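Local coordinates for protein N-acetyltransferase (Staphylococcus aureus subsp. aureus, PDB 4M85) that probably transfers an acetyl group from acetyl-coenzyme A to an amine of its substrate, as other GNAT-fold acetyltransferases do, at residues R13-I16 with A17-V20; V62-V65 with E66-V69; L93-E96 with I97-Y100. All coordinates share one frame; numbering follows the deposited sequence.

Contact 1. Residues R13-I16 with A17-V20; sequences RFDI and AKLV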
# COMPACT_ATOMS: atom_id res chain seq x y z
N ARG A 13 -1.27 3.42 -12.96
CA ARG A 13 -2.34 2.86 -12.12
C ARG A 13 -2.74 1.41 -12.42
O ARG A 13 -3.23 0.70 -11.56
CB ARG A 13 -3.56 3.77 -12.15
CG ARG A 13 -4.33 3.84 -13.45
CD ARG A 13 -5.41 4.91 -13.28
NE ARG A 13 -6.29 5.03 -14.43
CZ ARG A 13 -6.00 5.69 -15.54
NH1 ARG A 13 -4.82 6.27 -15.72
NH2 ARG A 13 -6.89 5.73 -16.53
N PHE A 14 -2.53 0.97 -13.65
CA PHE A 14 -2.94 -0.38 -14.01
C PHE A 14 -2.03 -1.43 -13.35
O PHE A 14 -2.52 -2.45 -12.82
CB PHE A 14 -3.08 -0.48 -15.53
CG PHE A 14 -4.02 0.56 -16.08
CD1 PHE A 14 -5.39 0.35 -16.02
CD2 PHE A 14 -3.55 1.77 -16.55
CE1 PHE A 14 -6.26 1.33 -16.44
CE2 PHE A 14 -4.42 2.76 -16.97
CZ PHE A 14 -5.78 2.53 -16.92
N ASP A 15 -0.73 -1.16 -13.34
CA ASP A 15 0.24 -2.04 -12.66
C ASP A 15 0.13 -1.95 -11.14
O ASP A 15 0.15 -2.96 -10.43
CB ASP A 15 1.67 -1.73 -13.13
CG ASP A 15 1.99 -2.32 -14.52
OD1 ASP A 15 1.57 -3.46 -14.82
OD2 ASP A 15 2.68 -1.65 -15.32
N ILE A 16 -0.03 -0.73 -10.64
CA ILE A 16 -0.29 -0.50 -9.22
C ILE A 16 -1.53 -1.32 -8.77
O ILE A 16 -1.49 -2.01 -7.75
CB ILE A 16 -0.43 0.99 -8.92
CG1 ILE A 16 0.92 1.71 -9.08
CG2 ILE A 16 -1.02 1.22 -7.53
CD1 ILE A 16 0.91 3.21 -8.90
N ALA A 17 -2.60 -1.30 -9.56
CA ALA A 17 -3.81 -2.05 -9.22
C ALA A 17 -3.55 -3.55 -9.07
O ALA A 17 -4.05 -4.19 -8.17
CB ALA A 17 -4.88 -1.80 -10.28
N LYS A 18 -2.71 -4.12 -9.92
CA LYS A 18 -2.42 -5.55 -9.82
C LYS A 18 -1.69 -5.83 -8.52
O LYS A 18 -2.01 -6.80 -7.81
CB LYS A 18 -1.61 -6.00 -11.03
CG LYS A 18 -2.38 -5.91 -12.33
CD LYS A 18 -1.52 -6.42 -13.48
CE LYS A 18 -2.05 -5.97 -14.83
NZ LYS A 18 -1.13 -6.44 -15.92
N LEU A 19 -0.74 -4.96 -8.17
CA LEU A 19 0.02 -5.10 -6.93
C LEU A 19 -0.89 -5.04 -5.70
O LEU A 19 -0.80 -5.89 -4.82
CB LEU A 19 1.12 -4.03 -6.84
CG LEU A 19 2.38 -4.25 -7.69
CD1 LEU A 19 3.20 -2.97 -7.83
CD2 LEU A 19 3.27 -5.37 -7.12
N VAL A 20 -1.75 -4.01 -5.64
CA VAL A 20 -2.68 -3.82 -4.53
C VAL A 20 -3.66 -5.00 -4.50
O VAL A 20 -3.92 -5.56 -3.46
CB VAL A 20 -3.47 -2.47 -4.65
CG1 VAL A 20 -4.62 -2.38 -3.64
CG2 VAL A 20 -2.52 -1.29 -4.47
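Val20 N donates to Ile16 O at 2.9 Å, with an N-H...O angle of 171°. This nearly straight bond belongs to the first turns of helix 13-26, which follows strand 4-7 in the chain and packs on the GNAT sheet. Ala17 N reaches Arg13 O, also at 2.9 Å, but its nitrogen stands above the carbonyl plane. Leu19 N binds Asp15 O at 3.1 Å. The bond from Lys18 N to Phe14 O is weak.

Ile16 and Val20 lie one turn apart and face the sheet. Their CG2 methyls meet at 4.2 Å. Ile16 also touches Ile60 and Val62, and Val20 touches Ile74. Val20 CG1 is anti to the backbone N (chi1 170°), which leaves CG2 beside that N, near Ile16 O.

On another side of the helix, Lys18 runs extended, with its CG 3.5 Å from Phe14 O. Its ammonium tip approaches the Asp15 carboxylate without forming a salt bridge. The opposite charges may still attract weakly. Near the helix start, Arg13 CG sits over a face of the Phe14 ring, while Arg13 NH1 bonds to Pro10 O. Phe14 CZ lies over one face of the Arg13 guanidinium, near its rim and 3.3 Å above its plane.

Contact 2. Residues V62-V65 with E66-V69; sequences VYEV and ENKV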
# COMPACT_ATOMS: atom_id res chain seq x y z
N VAL A 62 7.13 4.52 -7.24
CA VAL A 62 7.29 3.29 -7.98
C VAL A 62 8.76 3.08 -8.29
O VAL A 62 9.52 4.06 -8.41
CB VAL A 62 6.46 3.26 -9.30
CG1 VAL A 62 4.98 3.46 -8.99
CG2 VAL A 62 6.91 4.33 -10.28
N TYR A 63 9.12 1.80 -8.41
CA TYR A 63 10.40 1.37 -8.98
C TYR A 63 10.16 0.91 -10.43
O TYR A 63 9.54 -0.12 -10.68
CB TYR A 63 11.02 0.25 -8.16
CG TYR A 63 12.51 0.07 -8.39
CD1 TYR A 63 12.99 -0.53 -9.56
CD2 TYR A 63 13.45 0.48 -7.44
CE1 TYR A 63 14.36 -0.71 -9.78
CE2 TYR A 63 14.82 0.33 -7.66
CZ TYR A 63 15.27 -0.28 -8.84
OH TYR A 63 16.62 -0.47 -9.07
N GLU A 64 10.65 1.71 -11.36
CA GLU A 64 10.50 1.46 -12.77
C GLU A 64 11.74 0.72 -13.30
O GLU A 64 12.85 1.23 -13.19
CB GLU A 64 10.31 2.79 -13.49
CG GLU A 64 10.03 2.67 -14.98
CD GLU A 64 10.04 4.00 -15.67
OE1 GLU A 64 9.47 4.98 -15.13
OE2 GLU A 64 10.65 4.07 -16.77
N VAL A 65 11.54 -0.47 -13.85
CA VAL A 65 12.56 -1.28 -14.51
C VAL A 65 12.18 -1.52 -15.98
O VAL A 65 11.08 -2.05 -16.30
CB VAL A 65 12.68 -2.69 -13.85
CG1 VAL A 65 13.75 -3.52 -14.55
CG2 VAL A 65 13.02 -2.60 -12.38
N GLU A 66 13.09 -1.17 -16.89
CA GLU A 66 12.87 -1.42 -18.32
C GLU A 66 11.50 -0.89 -18.76
O GLU A 66 10.72 -1.61 -19.40
CB GLU A 66 13.00 -2.92 -18.62
CG GLU A 66 14.41 -3.45 -18.47
CD GLU A 66 15.38 -2.79 -19.45
OE1 GLU A 66 15.06 -2.77 -20.66
OE2 GLU A 66 16.44 -2.29 -19.02
N ASN A 67 11.21 0.35 -18.37
CA ASN A 67 9.96 1.04 -18.69
C ASN A 67 8.69 0.43 -18.08
O ASN A 67 7.60 0.80 -18.47
CB ASN A 67 9.81 1.18 -20.21
CG ASN A 67 11.07 1.71 -20.87
OD1 ASN A 67 11.54 2.79 -20.52
ND2 ASN A 67 11.64 0.95 -21.80
N LYS A 68 8.84 -0.47 -17.12
CA LYS A 68 7.72 -1.15 -16.47
C LYS A 68 7.76 -0.94 -14.96
O LYS A 68 8.86 -0.94 -14.38
CB LYS A 68 7.79 -2.65 -16.77
CG LYS A 68 7.19 -3.04 -18.11
CD LYS A 68 6.59 -4.45 -18.06
CE LYS A 68 5.64 -4.72 -19.23
NZ LYS A 68 4.91 -6.01 -19.06
N VAL A 69 6.59 -0.80 -14.32
CA VAL A 69 6.50 -0.73 -12.85
C VAL A 69 6.80 -2.09 -12.25
O VAL A 69 6.03 -3.04 -12.45
CB VAL A 69 5.09 -0.25 -12.38
CG1 VAL A 69 4.91 -0.36 -10.86
CG2 VAL A 69 4.85 1.17 -12.84
O HOH W 1 12.97 2.28 -17.14
O HOH W 2 11.25 5.22 -19.00
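The Glu64 carboxylate and the Asn67 side-chain amide meet obliquely, with their planes 46° apart. The nearest atoms of the two groups are Glu64 OE2 and Asn67 OD1, 4.1 Å apart. Both are acceptors, so water joins them. One water donates to Glu64 OE2 at 2.6 Å and also donates to Asn67 OD1. A second water donates to OE2 and accepts from the backbone N of Asn67 at 2.9 Å. OE2 is thus gripped by two waters, while Glu64 OE1 makes a salt bridge with Arg6. Glu64 CG is anti to its backbone N (chi1 -176°), and the chain then runs extended, which carries OE2 out beside Asn67. The third flat group is the Tyr63 ring, with Val65 CG2 at its edge, in plane.

Backbone bonds hold the turn closed. Val65 and Lys68 form an antiparallel hydrogen-bonded pair. Val65 N donates to Lys68 O at 2.8 Å, and Lys68 N donates back to Val65 O at 2.9 Å from above the carbonyl plane. Lys68 O also receives the CA-H of Glu64, with Glu64 CA at 3.3 Å. Glu64 and Val69 form the next, non-hydrogen-bonded pair.

Val62 CB packs on Val69 CG1 at 4.2 Å. Val65 CG1 lies against Glu66 CG at the turn, 4.0 Å away. Glu66 and Asn67 both take positive phi values. This is a type I' turn closing a beta hairpin with a two-residue loop, here joining strands 60-65 and 68-77 of the GNAT sheet.

Contact 3. Residues L93-E96 with I97-Y100; sequences LPEE and IKQY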
# COMPACT_ATOMS: atom_id res chain seq x y z
N LEU A 93 -18.35 3.40 -9.75
CA LEU A 93 -18.31 1.97 -9.50
C LEU A 93 -19.68 1.33 -9.69
O LEU A 93 -20.71 1.94 -9.41
CB LEU A 93 -17.85 1.71 -8.07
CG LEU A 93 -16.44 2.21 -7.72
CD1 LEU A 93 -16.13 1.83 -6.28
CD2 LEU A 93 -15.39 1.66 -8.68
N PRO A 94 -19.69 0.08 -10.18
CA PRO A 94 -20.93 -0.68 -10.25
C PRO A 94 -21.51 -0.96 -8.88
O PRO A 94 -20.79 -1.02 -7.86
CB PRO A 94 -20.52 -1.97 -10.96
CG PRO A 94 -19.04 -2.05 -10.81
CD PRO A 94 -18.55 -0.64 -10.76
N GLU A 95 -22.84 -1.09 -8.86
CA GLU A 95 -23.58 -1.21 -7.62
C GLU A 95 -23.16 -2.47 -6.86
O GLU A 95 -23.21 -2.53 -5.63
CB GLU A 95 -25.09 -1.24 -7.94
CG GLU A 95 -25.96 -0.77 -6.79
CD GLU A 95 -25.72 0.68 -6.42
OE1 GLU A 95 -25.23 1.46 -7.28
OE2 GLU A 95 -26.01 1.05 -5.26
N GLU A 96 -22.72 -3.46 -7.60
CA GLU A 96 -22.35 -4.73 -7.03
C GLU A 96 -21.12 -4.63 -6.12
O GLU A 96 -21.04 -5.34 -5.11
CB GLU A 96 -22.10 -5.73 -8.16
CG GLU A 96 -21.86 -7.15 -7.68
CD GLU A 96 -21.76 -8.11 -8.85
OE1 GLU A 96 -22.01 -7.69 -10.00
OE2 GLU A 96 -21.42 -9.29 -8.60
N ILE A 97 -20.16 -3.77 -6.45
CA ILE A 97 -19.05 -3.55 -5.55
C ILE A 97 -19.40 -2.51 -4.48
O ILE A 97 -18.94 -2.63 -3.34
CB ILE A 97 -17.74 -3.20 -6.27
CG1 ILE A 97 -16.56 -3.23 -5.29
CG2 ILE A 97 -17.84 -1.87 -6.98
CD1 ILE A 97 -15.24 -3.49 -5.96
N LYS A 98 -20.21 -1.51 -4.84
CA LYS A 98 -20.60 -0.46 -3.89
C LYS A 98 -21.32 -1.03 -2.69
O LYS A 98 -21.25 -0.46 -1.60
CB LYS A 98 -21.47 0.60 -4.56
CG LYS A 98 -20.72 1.46 -5.56
CD LYS A 98 -21.62 2.48 -6.25
CE LYS A 98 -21.67 3.82 -5.54
NZ LYS A 98 -20.43 4.63 -5.75
N GLN A 99 -22.01 -2.16 -2.86
CA GLN A 99 -22.73 -2.79 -1.74
C GLN A 99 -21.78 -3.25 -0.61
O GLN A 99 -22.18 -3.33 0.55
CB GLN A 99 -23.62 -3.94 -2.22
CG GLN A 99 -22.87 -5.18 -2.70
CD GLN A 99 -23.60 -5.98 -3.78
OE1 GLN A 99 -24.66 -5.58 -4.27
NE2 GLN A 99 -23.02 -7.13 -4.16
N TYR A 100 -20.51 -3.49 -0.93
CA TYR A 100 -19.56 -3.94 0.09
C TYR A 100 -19.06 -2.84 1.03
O TYR A 100 -18.44 -3.13 2.05
CB TYR A 100 -18.40 -4.69 -0.56
CG TYR A 100 -18.79 -6.10 -0.91
CD1 TYR A 100 -19.45 -6.39 -2.11
CD2 TYR A 100 -18.57 -7.14 -0.02
CE1 TYR A 100 -19.83 -7.68 -2.43
CE2 TYR A 100 -18.95 -8.44 -0.33
CZ TYR A 100 -19.58 -8.71 -1.54
OH TYR A 100 -19.95 -10.00 -1.84
O HOH W 3 -20.80 5.42 -9.13
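Leu93 and Ile97 meet at an angle, with Leu93 CB 3.7 Å from Ile97 CG2. Ile97 CG2 also touches the Pro94 ring, 4.0 Å from Pro94 CG. Ile97 CG1 is anti to the backbone N (chi1 -170°). This leaves CG2 between N and the carbonyl carbon, turned back toward the start of the helix. There it serves both Leu93 and Pro94.

Lys98 comes from another side. Its CG lies against Leu93 CB at 3.8 Å, and its CD sits close to Leu93 O. The chain then bends at chi3 (92°) and chi4, bringing NZ round to a water. This bond to the water is weak. The water also accepts from Leu93 N at 3.2 Å. The Glu95 side chain crosses that of Lys98 and touches its CD through OE1. Lys98 NZ stays 6.0 Å from Glu95 OE1, too far for a salt bridge.

Pro94 is the N-cap of the short helix 95-98. Pro94 O accepts from Lys98 N in the carbonyl plane at 3.1 Å, and more weakly from Ile97 N. Glu95 O accepts from Gln99 N. In the GNAT fold here, this helix is part of the connection from strand 68-77 to strand 114-121. Ile97 is buried against Leu31, Leu35 and Met39, of which Leu31 and Met39 belong to helices 30-34 and 37-49.

Glu96 and Gln99 run side by side and point the same way, their carboxylate and amide planes well turned from each other. Gln99 NE2 comes 2.8 Å from Glu96 O, but the angle is too poor for a hydrogen bond. The Tyr100 ring turns its edge to the same oxygen, which lies near the ring plane beside CD1.

How the contacts relate
The contacts follow one another along the chain: contact 1, then contact 2, then contact 3. Contacts 1 and 2 are neighbours, with centres about 12 Å apart. Helix 13-26 lies against the hairpin of strands 60-65 and 68-77 where Asp15 CB meets Val69 CB at 3.8 Å and Ile16 CD1 packs on Val62 CG1. Contact 1 lies in the helix and contact 2 in the sheet that it packs on, in the N-terminal part of the GNAT fold. Contact 3 stands apart, its centre about 20 Å from that of contact 1 and about 32 Å from that of contact 2. Helix 37-49 touches both contact 1 and contact 3, and so bridges the sheet-packed helix and the outlying helix 95-98.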